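Side-chain contacts in TRAP dicarboxylate transporter-DctP subunit (Desulfovibrio desulfuricans subsp. desulfuricans, PDB 4NHB), which probably captures sn-glycerol 3-phosphate in the periplasm as the solute-binding subunit of a TRAP transporter: residues G40-I45 with A271-G276; M110-L115 with R119-G124; R141-F146 with E260-S265; S211-I216 with E278-T283. All coordinates share one frame; numbering follows the deposited sequence.

How the contacts relate
All four contacts lie in one solute-binding fold, and contacts 1, 3 and 4 share the long helix 252-286. Contact 1 sets it against the start of helix 42-57 and is partly buried; contacts 3 and 4 press it against the mixed sheet and the turn into helix 213-218 and are buried. Contact 2 is local, folding a loop back on helix 115-122, yet leans on the long helix, L115 touching A274. Contacts 1 and 4 are neighbours, P42 meeting A214, and are held across their segments by apolar packing alone. Contact 3 adds an amide bond and a shared water; contact 2, also buried, packs an aromatic ring on the helix beside a backbone bond and a water bridge.

Contact 1: G40-I45 with A271-G276; sequences GEPETI and AMVADG
The puckered P42 ring touches V273 through its CG corner, with V273 CG2 4.3 Å from that CG; CD of the same ring packs on A214 of the neighbouring 211-216 segment. The flat group of the contact, the E41 carboxylate, is met almost end-on by the backbone N of E43, which lies 2.9 Å from E41 OE2. This is an N-cap: E41 stands just before helix 42-57 and its side chain takes up an N-H of the first turn. In the DctP-type periplasmic binding fold this helix start rests against helix 252-286, the long kinked helix of the family, here bent where N of M272 and N of D275 make no bond to the preceding turn. Between the two helices the contact is apolar and partly buried, and V273 also reaches P147. E43, on another side of the same turn, bonds through OE2 to H238 ND1 and through OE1 to M36 N, so the capped turn carries a second-shell partner of a residue that binds sn-glycerol 3-phosphate. One turn after P42, I45 meets M272 at a slant. I45 CG2 and CD1 both touch M272 SD. The bend of M272 at chi3 (72°) turns CE out of the extended line of the chain to within 4.0 Å of I45 CG2.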
loop_
_atom_site.group_PDB
_atom_site.type_symbol
_atom_site.label_atom_id
_atom_site.label_comp_id
_atom_site.label_asym_id
_atom_site.label_seq_id
_atom_site.Cartn_x
_atom_site.Cartn_y
_atom_site.Cartn_z
ATOM N N GLY A 40 3.567 -5.335 13.474
ATOM C CA GLY A 40 4.668 -6.013 12.816
ATOM C C GLY A 40 4.595 -5.950 11.304
ATOM O O GLY A 40 5.405 -6.544 10.634
ATOM N N GLU A 41 3.600 -5.254 10.768
ATOM C CA GLU A 41 3.456 -5.115 9.313
ATOM C C GLU A 41 4.019 -3.735 8.951
ATOM O O GLU A 41 3.908 -2.789 9.740
ATOM C CB GLU A 41 1.983 -5.277 8.929
ATOM C CG GLU A 41 1.704 -5.741 7.485
ATOM C CD GLU A 41 1.454 -4.586 6.524
ATOM O OE1 GLU A 41 0.961 -4.827 5.389
ATOM O OE2 GLU A 41 1.831 -3.444 6.867
ATOM N N PRO A 42 4.659 -3.612 7.769
ATOM C CA PRO A 42 5.370 -2.350 7.513
ATOM C C PRO A 42 4.573 -1.069 7.677
ATOM O O PRO A 42 5.188 -0.130 8.177
ATOM C CB PRO A 42 5.898 -2.500 6.088
ATOM C CG PRO A 42 6.025 -4.023 5.891
ATOM C CD PRO A 42 4.916 -4.635 6.739
ATOM N N GLU A 43 3.277 -1.021 7.338
ATOM C CA GLU A 43 2.489 0.205 7.529
ATOM C C GLU A 43 2.504 0.614 9.005
ATOM O O GLU A 43 2.855 1.753 9.371
ATOM C CB GLU A 43 1.067 0.023 7.019
ATOM C CG GLU A 43 0.248 1.311 7.069
ATOM C CD GLU A 43 -1.228 1.086 6.828
ATOM O OE1 GLU A 43 -2.004 0.764 7.769
ATOM O OE2 GLU A 43 -1.637 1.319 5.696
ATOM N N THR A 44 2.206 -0.350 9.855
ATOM C CA THR A 44 2.087 -0.124 11.274
ATOM C C THR A 44 3.416 0.233 11.938
ATOM O O THR A 44 3.463 1.111 12.790
ATOM C CB THR A 44 1.504 -1.353 11.924
ATOM O OG1 THR A 44 0.297 -1.698 11.234
ATOM C CG2 THR A 44 1.195 -1.090 13.378
ATOM N N ILE A 45 4.471 -0.492 11.585
ATOM C CA ILE A 45 5.825 -0.144 12.014
ATOM C C ILE A 45 6.137 1.320 11.643
ATOM O O ILE A 45 6.646 2.090 12.451
ATOM C CB ILE A 45 6.848 -1.054 11.330
ATOM C CG1 ILE A 45 6.612 -2.517 11.732
ATOM C CG2 ILE A 45 8.265 -0.593 11.685
ATOM C CD1 ILE A 45 7.357 -3.525 10.850
ATOM N N ALA A 271 13.903 0.575 3.789
ATOM C CA ALA A 271 15.085 -0.204 4.134
ATOM C C ALA A 271 14.805 -1.531 4.820
ATOM O O ALA A 271 15.733 -2.307 4.957
ATOM C CB ALA A 271 16.044 0.634 4.967
ATOM N N MET A 272 13.563 -1.829 5.236
ATOM C CA MET A 272 13.317 -3.102 5.901
ATOM C C MET A 272 12.523 -4.139 5.112
ATOM O O MET A 272 12.506 -5.282 5.483
ATOM C CB MET A 272 12.624 -2.898 7.243
ATOM C CG MET A 272 11.282 -2.281 7.164
ATOM S SD MET A 272 10.599 -1.961 8.800
ATOM C CE MET A 272 11.572 -0.606 9.412
ATOM N N VAL A 273 11.885 -3.750 4.026
ATOM C CA VAL A 273 10.989 -4.653 3.335
ATOM C C VAL A 273 11.757 -5.753 2.612
ATOM O O VAL A 273 11.413 -6.897 2.715
ATOM C CB VAL A 273 10.088 -3.891 2.348
ATOM C CG1 VAL A 273 9.364 -4.869 1.424
ATOM C CG2 VAL A 273 9.106 -3.064 3.103
ATOM N N ALA A 274 12.822 -5.408 1.894
ATOM C CA ALA A 274 13.615 -6.430 1.206
ATOM C C ALA A 274 14.072 -7.573 2.128
ATOM O O ALA A 274 13.897 -8.740 1.793
ATOM C CB ALA A 274 14.817 -5.810 0.558
ATOM N N ASP A 275 14.673 -7.224 3.261
ATOM C CA ASP A 275 15.176 -8.219 4.219
ATOM C C ASP A 275 14.037 -9.059 4.733
ATOM O O ASP A 275 14.171 -10.256 4.937
ATOM C CB ASP A 275 15.833 -7.553 5.414
ATOM C CG ASP A 275 17.190 -6.946 5.074
ATOM O OD1 ASP A 275 17.826 -7.406 4.095
ATOM O OD2 ASP A 275 17.603 -6.003 5.782
ATOM N N GLY A 276 12.911 -8.404 4.983
ATOM C CA GLY A 276 11.753 -9.098 5.525
ATOM C C GLY A 276 11.139 -10.087 4.553
ATOM O O GLY A 276 10.664 -11.149 4.939
#

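Contact 2: M110-L115 with R119-G124; sequences MLFDNL and RRAMEG
F112 and M122 are brought together by matching first torsions, each CG beside its backbone N and anti to the carbonyl carbon (chi1 -57° for F112). M122 then bends at chi2 and again at chi3 (140°), delivering CE to the far end of the ring. The two side chains cross at about a right angle, with M122 CE 3.7 Å from F112 CZ. A121 approaches the same ring on a slant, its CB 3.5 Å from F112 CE1, while L111 CG sits 4.0 Å above the centre of one face. Helix 115-122 is thereby packed on the loop that leads into it. Its first turn is closed by R119 N bonding to L115 O at 2.8 Å. N114 is the N-cap, with OD1 accepting from H117 N; a water 2.8 Å from N114 OD1 donates to that same oxygen and accepts from R120 NH2, linking loop and helix again. R119 runs extended to a salt bridge with E123 whose NE to OE2 hydrogen bond, 2.8 Å, is nearly straight (174°). The oxygen lies in the guanidinium plane, but the donor stands above the carboxylate plane. Around this buried core, L115, R119 and M122 touch W270 of helix 252-286, where R119 NH1 also pairs with D267. H117 meets F112 ring to ring, edge-to-face, and A327 of helix 320-329 packs on L111 and F112.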
loop_
_atom_site.group_PDB
_atom_site.type_symbol
_atom_site.label_atom_id
_atom_site.label_comp_id
_atom_site.label_asym_id
_atom_site.label_seq_id
_atom_site.Cartn_x
_atom_site.Cartn_y
_atom_site.Cartn_z
ATOM N N MET A 110 3.312 -3.616 -13.106
ATOM C CA MET A 110 4.436 -3.796 -14.030
ATOM C C MET A 110 5.242 -2.533 -14.266
ATOM O O MET A 110 5.849 -2.382 -15.324
ATOM C CB MET A 110 3.910 -4.254 -15.397
ATOM C CG MET A 110 2.995 -5.429 -15.338
ATOM S SD MET A 110 3.787 -6.780 -14.473
ATOM C CE MET A 110 5.467 -6.715 -15.108
ATOM N N LEU A 111 5.236 -1.601 -13.334
ATOM C CA LEU A 111 5.903 -0.330 -13.629
ATOM C C LEU A 111 7.358 -0.281 -13.141
ATOM O O LEU A 111 8.226 0.288 -13.820
ATOM C CB LEU A 111 5.117 0.830 -13.063
ATOM C CG LEU A 111 5.768 2.186 -13.380
ATOM C CD1 LEU A 111 5.853 2.467 -14.888
ATOM C CD2 LEU A 111 5.037 3.298 -12.668
ATOM N N PHE A 112 7.618 -0.862 -11.968
ATOM C CA PHE A 112 8.942 -0.809 -11.354
ATOM C C PHE A 112 9.696 -2.120 -11.412
ATOM O O PHE A 112 9.145 -3.168 -11.152
ATOM C CB PHE A 112 8.825 -0.354 -9.893
ATOM C CG PHE A 112 8.147 0.975 -9.750
ATOM C CD1 PHE A 112 8.718 2.118 -10.327
ATOM C CD2 PHE A 112 6.928 1.083 -9.103
ATOM C CE1 PHE A 112 8.102 3.356 -10.235
ATOM C CE2 PHE A 112 6.301 2.327 -8.999
ATOM C CZ PHE A 112 6.896 3.464 -9.573
ATOM N N ASP A 113 10.996 -2.027 -11.646
ATOM C CA ASP A 113 11.829 -3.182 -11.913
ATOM C C ASP A 113 12.156 -3.869 -10.566
ATOM O O ASP A 113 12.330 -5.087 -10.500
ATOM C CB ASP A 113 13.128 -2.746 -12.586
ATOM C CG ASP A 113 12.943 -2.281 -14.023
ATOM O OD1 ASP A 113 11.965 -2.671 -14.667
ATOM O OD2 ASP A 113 13.812 -1.539 -14.516
ATOM N N ASN A 114 12.231 -3.055 -9.510
ATOM C CA ASN A 114 12.563 -3.487 -8.165
ATOM C C ASN A 114 12.271 -2.348 -7.172
ATOM O O ASN A 114 11.867 -1.255 -7.564
ATOM C CB ASN A 114 14.021 -3.864 -8.122
ATOM C CG ASN A 114 14.884 -2.850 -8.802
ATOM O OD1 ASN A 114 14.903 -1.675 -8.425
ATOM N ND2 ASN A 114 15.602 -3.281 -9.832
ATOM N N LEU A 115 12.489 -2.598 -5.887
ATOM C CA LEU A 115 12.239 -1.603 -4.886
ATOM C C LEU A 115 13.048 -0.322 -5.100
ATOM O O LEU A 115 12.544 0.754 -4.812
ATOM C CB LEU A 115 12.551 -2.136 -3.499
ATOM C CG LEU A 115 11.499 -2.960 -2.797
ATOM C CD1 LEU A 115 12.082 -3.418 -1.458
ATOM C CD2 LEU A 115 10.220 -2.152 -2.578
ATOM N N ARG A 119 11.635 3.384 -5.325
ATOM C CA ARG A 119 11.991 4.431 -4.353
ATOM C C ARG A 119 12.508 5.709 -5.020
ATOM O O ARG A 119 12.180 6.796 -4.565
ATOM C CB ARG A 119 13.028 3.918 -3.329
ATOM C CG ARG A 119 13.318 4.935 -2.221
ATOM C CD ARG A 119 14.483 4.533 -1.350
ATOM N NE ARG A 119 14.498 5.341 -0.135
ATOM C CZ ARG A 119 15.185 5.047 0.973
ATOM N NH1 ARG A 119 15.109 5.853 2.011
ATOM N NH2 ARG A 119 15.954 3.984 1.044
ATOM N N ARG A 120 13.363 5.585 -6.042
ATOM C CA ARG A 120 13.752 6.740 -6.828
ATOM C C ARG A 120 12.525 7.488 -7.342
ATOM O O ARG A 120 12.440 8.700 -7.217
ATOM C CB ARG A 120 14.659 6.356 -7.992
ATOM C CG ARG A 120 16.011 5.836 -7.555
ATOM C CD ARG A 120 16.996 5.709 -8.717
ATOM N NE ARG A 120 16.641 4.720 -9.747
ATOM C CZ ARG A 120 16.895 3.414 -9.678
ATOM N NH1 ARG A 120 17.489 2.889 -8.615
ATOM N NH2 ARG A 120 16.552 2.626 -10.675
ATOM N N ALA A 121 11.563 6.778 -7.914
ATOM C CA ALA A 121 10.372 7.438 -8.460
ATOM C C ALA A 121 9.535 8.065 -7.358
ATOM O O ALA A 121 9.010 9.174 -7.492
ATOM C CB ALA A 121 9.509 6.445 -9.262
ATOM N N MET A 122 9.381 7.351 -6.261
ATOM C CA MET A 122 8.473 7.808 -5.234
ATOM C C MET A 122 9.053 8.978 -4.420
ATOM O O MET A 122 8.309 9.726 -3.791
ATOM C CB MET A 122 8.105 6.664 -4.304
ATOM C CG MET A 122 7.238 5.610 -4.959
ATOM S SD MET A 122 5.624 6.269 -5.372
ATOM C CE MET A 122 5.338 5.505 -6.956
ATOM N N GLU A 123 10.369 9.146 -4.443
ATOM C CA GLU A 123 10.998 10.272 -3.760
ATOM C C GLU A 123 11.332 11.368 -4.763
ATOM O O GLU A 123 12.018 12.360 -4.436
ATOM C CB GLU A 123 12.281 9.812 -3.040
ATOM C CG GLU A 123 12.004 8.912 -1.844
ATOM C CD GLU A 123 13.270 8.424 -1.131
ATOM O OE1 GLU A 123 14.415 8.659 -1.632
ATOM O OE2 GLU A 123 13.104 7.803 -0.065
ATOM N N GLY A 124 10.881 11.165 -5.999
ATOM C CA GLY A 124 11.243 12.021 -7.103
ATOM C C GLY A 124 10.001 12.565 -7.774
ATOM O O GLY A 124 8.952 12.792 -7.133
HETATM O O HOH W 1 17.026 -0.302 -9.613
#

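Contact 3: R141-F146 with E260-S265; sequences RTLNAF and EAAKRS
Hydrogen bonding carries this contact, and N144 is its centre. Its ND2 donates to A262 O at 2.9 Å in a nearly straight bond (170°). The oxygen lies in the plane of the N144 amide, whereas the nitrogen sits above the A262 carbonyl plane, approaching the helix backbone from its flank. With chi1 at 64°, the amide carbon stands between the backbone N and the carbonyl carbon of N144, a setting that presents ND2 to the helix and OD1 to strand 235-243. There OD1 accepts from L240 N, so both ends of the group are held and its flip is fixed. A water adds a second link to the helix. It accepts from N144 ND2 at 3.1 Å and donates to S265 OG at 2.9 Å, and that hydroxyl is also bonded to G46 O of helix 42-57. The apolar part is small and close, with L143 CB 3.7 Å from A262 CB; the small alanine lets the backbones draw to 6.0 Å between N144 CA and A262 CA. Within the loop itself, N144 CG lies at the edge of the F146 ring, in its plane. The arrangement joins the break between strands 140-142 and 146-155, both of which pair antiparallel with strand 235-243, to the long helix 252-286 that runs along the DctP-type fold; strand 235-243 carries H238 of the sn-glycerol 3-phosphate site.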
loop_
_atom_site.group_PDB
_atom_site.type_symbol
_atom_site.label_atom_id
_atom_site.label_comp_id
_atom_site.label_asym_id
_atom_site.label_seq_id
_atom_site.Cartn_x
_atom_site.Cartn_y
_atom_site.Cartn_z
ATOM N N ARG A 141 -3.030 15.910 2.974
ATOM C CA ARG A 141 -1.696 16.139 2.479
ATOM C C ARG A 141 -0.975 14.820 2.603
ATOM O O ARG A 141 -0.942 14.230 3.680
ATOM C CB ARG A 141 -1.029 17.178 3.347
ATOM C CG ARG A 141 0.304 17.714 2.898
ATOM C CD ARG A 141 0.627 18.877 3.857
ATOM N NE ARG A 141 1.791 19.670 3.503
ATOM C CZ ARG A 141 1.746 20.821 2.839
ATOM N NH1 ARG A 141 0.591 21.323 2.428
ATOM N NH2 ARG A 141 2.869 21.468 2.576
ATOM N N THR A 142 -0.401 14.366 1.500
ATOM C CA THR A 142 0.355 13.126 1.483
ATOM C C THR A 142 1.796 13.375 1.937
ATOM O O THR A 142 2.542 14.078 1.256
ATOM C CB THR A 142 0.333 12.600 0.047
ATOM O OG1 THR A 142 -1.031 12.594 -0.431
ATOM C CG2 THR A 142 0.914 11.197 -0.035
ATOM N N LEU A 143 2.203 12.829 3.075
ATOM C CA LEU A 143 3.503 13.204 3.660
ATOM C C LEU A 143 4.676 12.342 3.206
ATOM O O LEU A 143 5.842 12.731 3.353
ATOM C CB LEU A 143 3.426 13.176 5.188
ATOM C CG LEU A 143 2.569 14.249 5.889
ATOM C CD1 LEU A 143 2.460 13.970 7.403
ATOM C CD2 LEU A 143 3.131 15.655 5.633
ATOM N N ASN A 144 4.401 11.138 2.721
ATOM C CA ASN A 144 5.485 10.290 2.289
ATOM C C ASN A 144 4.956 9.173 1.391
ATOM O O ASN A 144 3.764 9.152 1.054
ATOM C CB ASN A 144 6.250 9.749 3.514
ATOM C CG ASN A 144 5.408 8.832 4.417
ATOM O OD1 ASN A 144 4.292 8.426 4.074
ATOM N ND2 ASN A 144 5.939 8.552 5.603
ATOM N N ALA A 145 5.843 8.270 0.996
ATOM C CA ALA A 145 5.479 7.042 0.279
ATOM C C ALA A 145 6.456 5.935 0.703
ATOM O O ALA A 145 7.640 6.180 0.861
ATOM C CB ALA A 145 5.535 7.267 -1.185
ATOM N N PHE A 146 5.962 4.722 0.926
ATOM C CA PHE A 146 6.824 3.679 1.392
ATOM C C PHE A 146 6.190 2.362 0.994
ATOM O O PHE A 146 4.971 2.280 0.770
ATOM C CB PHE A 146 7.058 3.794 2.907
ATOM C CG PHE A 146 5.790 3.773 3.742
ATOM C CD1 PHE A 146 5.185 2.581 4.097
ATOM C CD2 PHE A 146 5.189 4.960 4.158
ATOM C CE1 PHE A 146 4.014 2.580 4.863
ATOM C CE2 PHE A 146 4.030 4.958 4.919
ATOM C CZ PHE A 146 3.442 3.768 5.271
ATOM N N GLU A 260 9.729 15.899 8.646
ATOM C CA GLU A 260 10.955 15.150 8.885
ATOM C C GLU A 260 10.663 13.774 9.472
ATOM O O GLU A 260 11.252 12.763 9.057
ATOM C CB GLU A 260 11.875 15.935 9.835
ATOM N N ALA A 261 9.773 13.717 10.455
ATOM C CA ALA A 261 9.352 12.424 11.016
ATOM C C ALA A 261 8.738 11.506 9.954
ATOM O O ALA A 261 9.034 10.307 9.929
ATOM C CB ALA A 261 8.405 12.623 12.161
ATOM N N ALA A 262 7.948 12.061 9.043
ATOM C CA ALA A 262 7.379 11.240 7.948
ATOM C C ALA A 262 8.475 10.748 7.018
ATOM O O ALA A 262 8.452 9.591 6.581
ATOM C CB ALA A 262 6.338 11.995 7.167
ATOM N N LYS A 263 9.463 11.594 6.741
ATOM C CA LYS A 263 10.517 11.210 5.821
ATOM C C LYS A 263 11.374 10.120 6.453
ATOM O O LYS A 263 11.676 9.100 5.826
ATOM C CB LYS A 263 11.381 12.412 5.436
ATOM C CG LYS A 263 12.586 12.091 4.526
ATOM C CD LYS A 263 12.233 11.126 3.354
ATOM C CE LYS A 263 13.082 11.374 2.079
ATOM N NZ LYS A 263 14.071 10.289 1.748
ATOM N N ARG A 264 11.774 10.330 7.694
ATOM C CA ARG A 264 12.615 9.348 8.383
ATOM C C ARG A 264 11.922 7.973 8.506
ATOM O O ARG A 264 12.536 6.931 8.280
ATOM C CB ARG A 264 13.039 9.850 9.773
ATOM C CG ARG A 264 13.710 11.218 9.805
ATOM C CD ARG A 264 15.216 11.158 10.153
ATOM N NE ARG A 264 15.555 10.465 11.407
ATOM C CZ ARG A 264 15.682 11.042 12.611
ATOM N NH1 ARG A 264 15.460 12.337 12.778
ATOM N NH2 ARG A 264 16.001 10.301 13.672
ATOM N N SER A 265 10.650 7.993 8.896
ATOM C CA SER A 265 9.860 6.800 9.014
ATOM C C SER A 265 9.752 6.063 7.662
ATOM O O SER A 265 9.973 4.864 7.588
ATOM C CB SER A 265 8.469 7.142 9.537
ATOM O OG SER A 265 7.723 5.972 9.469
HETATM O O HOH W 2 5.693 6.062 7.386
#

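Contact 4: S211-I216 with E278-T283; sequences SPLADI and EKAKAT
L213 lies against A280 and K281. A280 makes the closest backbone approach: its methyl points at L213, and A280 CB lies 3.8 Å from L213 CB, with the two CA atoms 6.3 Å apart. Such a small residue lets the first turn of helix 213-218 settle directly on helix 252-286, the long helix of the DctP-type binding fold. That turn follows strand 208-212 of the central sheet and starts at the N-cap P212, whose O accepts from both D215 N and I216 N. D215 of the same turn forms a salt bridge with K37, a residue that binds sn-glycerol 3-phosphate. K281 then passes L213 at about a right angle. Its chain is extended beyond CG and lies across L213 CD1, which it meets through CG and CE rather than NZ: K281 CE is 3.8 Å and K281 CG 4.0 Å from L213 CD1. In L213, chi1 (-75°) sets CG beside the backbone N and chi2 (154°) directs CD1 to that lysine; L213 also touches H152, D277 and I284. At T283 the helix bonds within itself, K279 O accepting T283 N and T283 OG1, each at 2.8 Å, from opposite faces of its carbonyl plane.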
loop_
_atom_site.group_PDB
_atom_site.type_symbol
_atom_site.label_atom_id
_atom_site.label_comp_id
_atom_site.label_asym_id
_atom_site.label_seq_id
_atom_site.Cartn_x
_atom_site.Cartn_y
_atom_site.Cartn_z
ATOM N N SER A 211 -1.142 -10.903 -2.170
ATOM C CA SER A 211 -0.777 -9.939 -1.131
ATOM C C SER A 211 0.721 -9.806 -1.053
ATOM O O SER A 211 1.460 -10.695 -1.482
ATOM C CB SER A 211 -1.282 -10.394 0.221
ATOM O OG SER A 211 -2.674 -10.172 0.388
ATOM N N PRO A 212 1.193 -8.692 -0.460
ATOM C CA PRO A 212 2.605 -8.665 -0.079
ATOM C C PRO A 212 2.936 -9.805 0.902
ATOM O O PRO A 212 2.048 -10.249 1.655
ATOM C CB PRO A 212 2.752 -7.310 0.648
ATOM C CG PRO A 212 1.631 -6.469 0.143
ATOM C CD PRO A 212 0.483 -7.444 -0.117
ATOM N N LEU A 213 4.189 -10.240 0.934
ATOM C CA LEU A 213 4.567 -11.304 1.849
ATOM C C LEU A 213 4.361 -10.908 3.284
ATOM O O LEU A 213 4.029 -11.754 4.106
ATOM C CB LEU A 213 6.019 -11.728 1.640
ATOM C CG LEU A 213 6.231 -12.585 0.376
ATOM C CD1 LEU A 213 7.646 -12.481 -0.165
ATOM C CD2 LEU A 213 5.870 -14.041 0.632
ATOM N N ALA A 214 4.506 -9.628 3.594
ATOM C CA ALA A 214 4.299 -9.183 4.957
ATOM C C ALA A 214 2.887 -9.559 5.433
ATOM O O ALA A 214 2.686 -9.966 6.568
ATOM C CB ALA A 214 4.520 -7.649 5.078
ATOM N N ASP A 215 1.918 -9.437 4.540
ATOM C CA ASP A 215 0.525 -9.708 4.884
ATOM C C ASP A 215 0.262 -11.209 4.884
ATOM O O ASP A 215 -0.415 -11.745 5.780
ATOM C CB ASP A 215 -0.407 -8.956 3.914
ATOM C CG ASP A 215 -0.466 -7.459 4.180
ATOM O OD1 ASP A 215 0.051 -7.039 5.246
ATOM O OD2 ASP A 215 -1.044 -6.711 3.309
ATOM N N ILE A 216 0.848 -11.913 3.921
ATOM C CA ILE A 216 0.680 -13.353 3.866
ATOM C C ILE A 216 1.210 -14.012 5.131
ATOM O O ILE A 216 0.561 -14.903 5.664
ATOM C CB ILE A 216 1.385 -13.945 2.646
ATOM C CG1 ILE A 216 0.640 -13.556 1.385
ATOM C CG2 ILE A 216 1.520 -15.444 2.784
ATOM C CD1 ILE A 216 1.477 -13.711 0.125
ATOM N N GLU A 278 12.774 -11.780 2.367
ATOM C CA GLU A 278 13.675 -12.941 2.344
ATOM C C GLU A 278 13.302 -13.891 3.467
ATOM O O GLU A 278 13.165 -15.096 3.258
ATOM C CB GLU A 278 15.151 -12.540 2.511
ATOM C CG GLU A 278 15.716 -11.603 1.400
ATOM C CD GLU A 278 17.132 -11.055 1.726
ATOM O OE1 GLU A 278 17.638 -11.303 2.836
ATOM O OE2 GLU A 278 17.750 -10.400 0.861
ATOM N N LYS A 279 13.110 -13.329 4.654
ATOM C CA LYS A 279 12.793 -14.129 5.822
ATOM C C LYS A 279 11.418 -14.741 5.660
ATOM O O LYS A 279 11.217 -15.894 6.063
ATOM C CB LYS A 279 12.853 -13.303 7.111
ATOM C CG LYS A 279 14.173 -12.598 7.386
ATOM C CD LYS A 279 14.260 -12.107 8.817
ATOM C CE LYS A 279 15.629 -11.506 9.130
ATOM N NZ LYS A 279 16.778 -12.419 8.793
ATOM N N ALA A 280 10.482 -13.976 5.077
ATOM C CA ALA A 280 9.118 -14.458 4.782
ATOM C C ALA A 280 9.124 -15.625 3.825
ATOM O O ALA A 280 8.356 -16.571 3.960
ATOM C CB ALA A 280 8.255 -13.350 4.197
ATOM N N LYS A 281 9.993 -15.548 2.840
ATOM C CA LYS A 281 10.053 -16.608 1.854
ATOM C C LYS A 281 10.579 -17.871 2.532
ATOM O O LYS A 281 10.070 -18.989 2.316
ATOM C CB LYS A 281 10.958 -16.155 0.688
ATOM C CG LYS A 281 10.222 -15.504 -0.454
ATOM C CD LYS A 281 11.185 -14.780 -1.432
ATOM C CE LYS A 281 10.418 -13.885 -2.423
ATOM N NZ LYS A 281 11.285 -12.892 -3.153
ATOM N N ALA A 282 11.600 -17.689 3.358
ATOM C CA ALA A 282 12.182 -18.800 4.075
ATOM C C ALA A 282 11.065 -19.411 4.911
ATOM O O ALA A 282 10.741 -20.583 4.750
ATOM C CB ALA A 282 13.334 -18.330 4.944
ATOM N N THR A 283 10.447 -18.580 5.750
ATOM C CA THR A 283 9.405 -19.006 6.675
ATOM C C THR A 283 8.320 -19.848 6.001
ATOM O O THR A 283 7.915 -20.878 6.530
ATOM C CB THR A 283 8.742 -17.796 7.352
ATOM O OG1 THR A 283 9.721 -17.056 8.093
ATOM C CG2 THR A 283 7.655 -18.233 8.291
#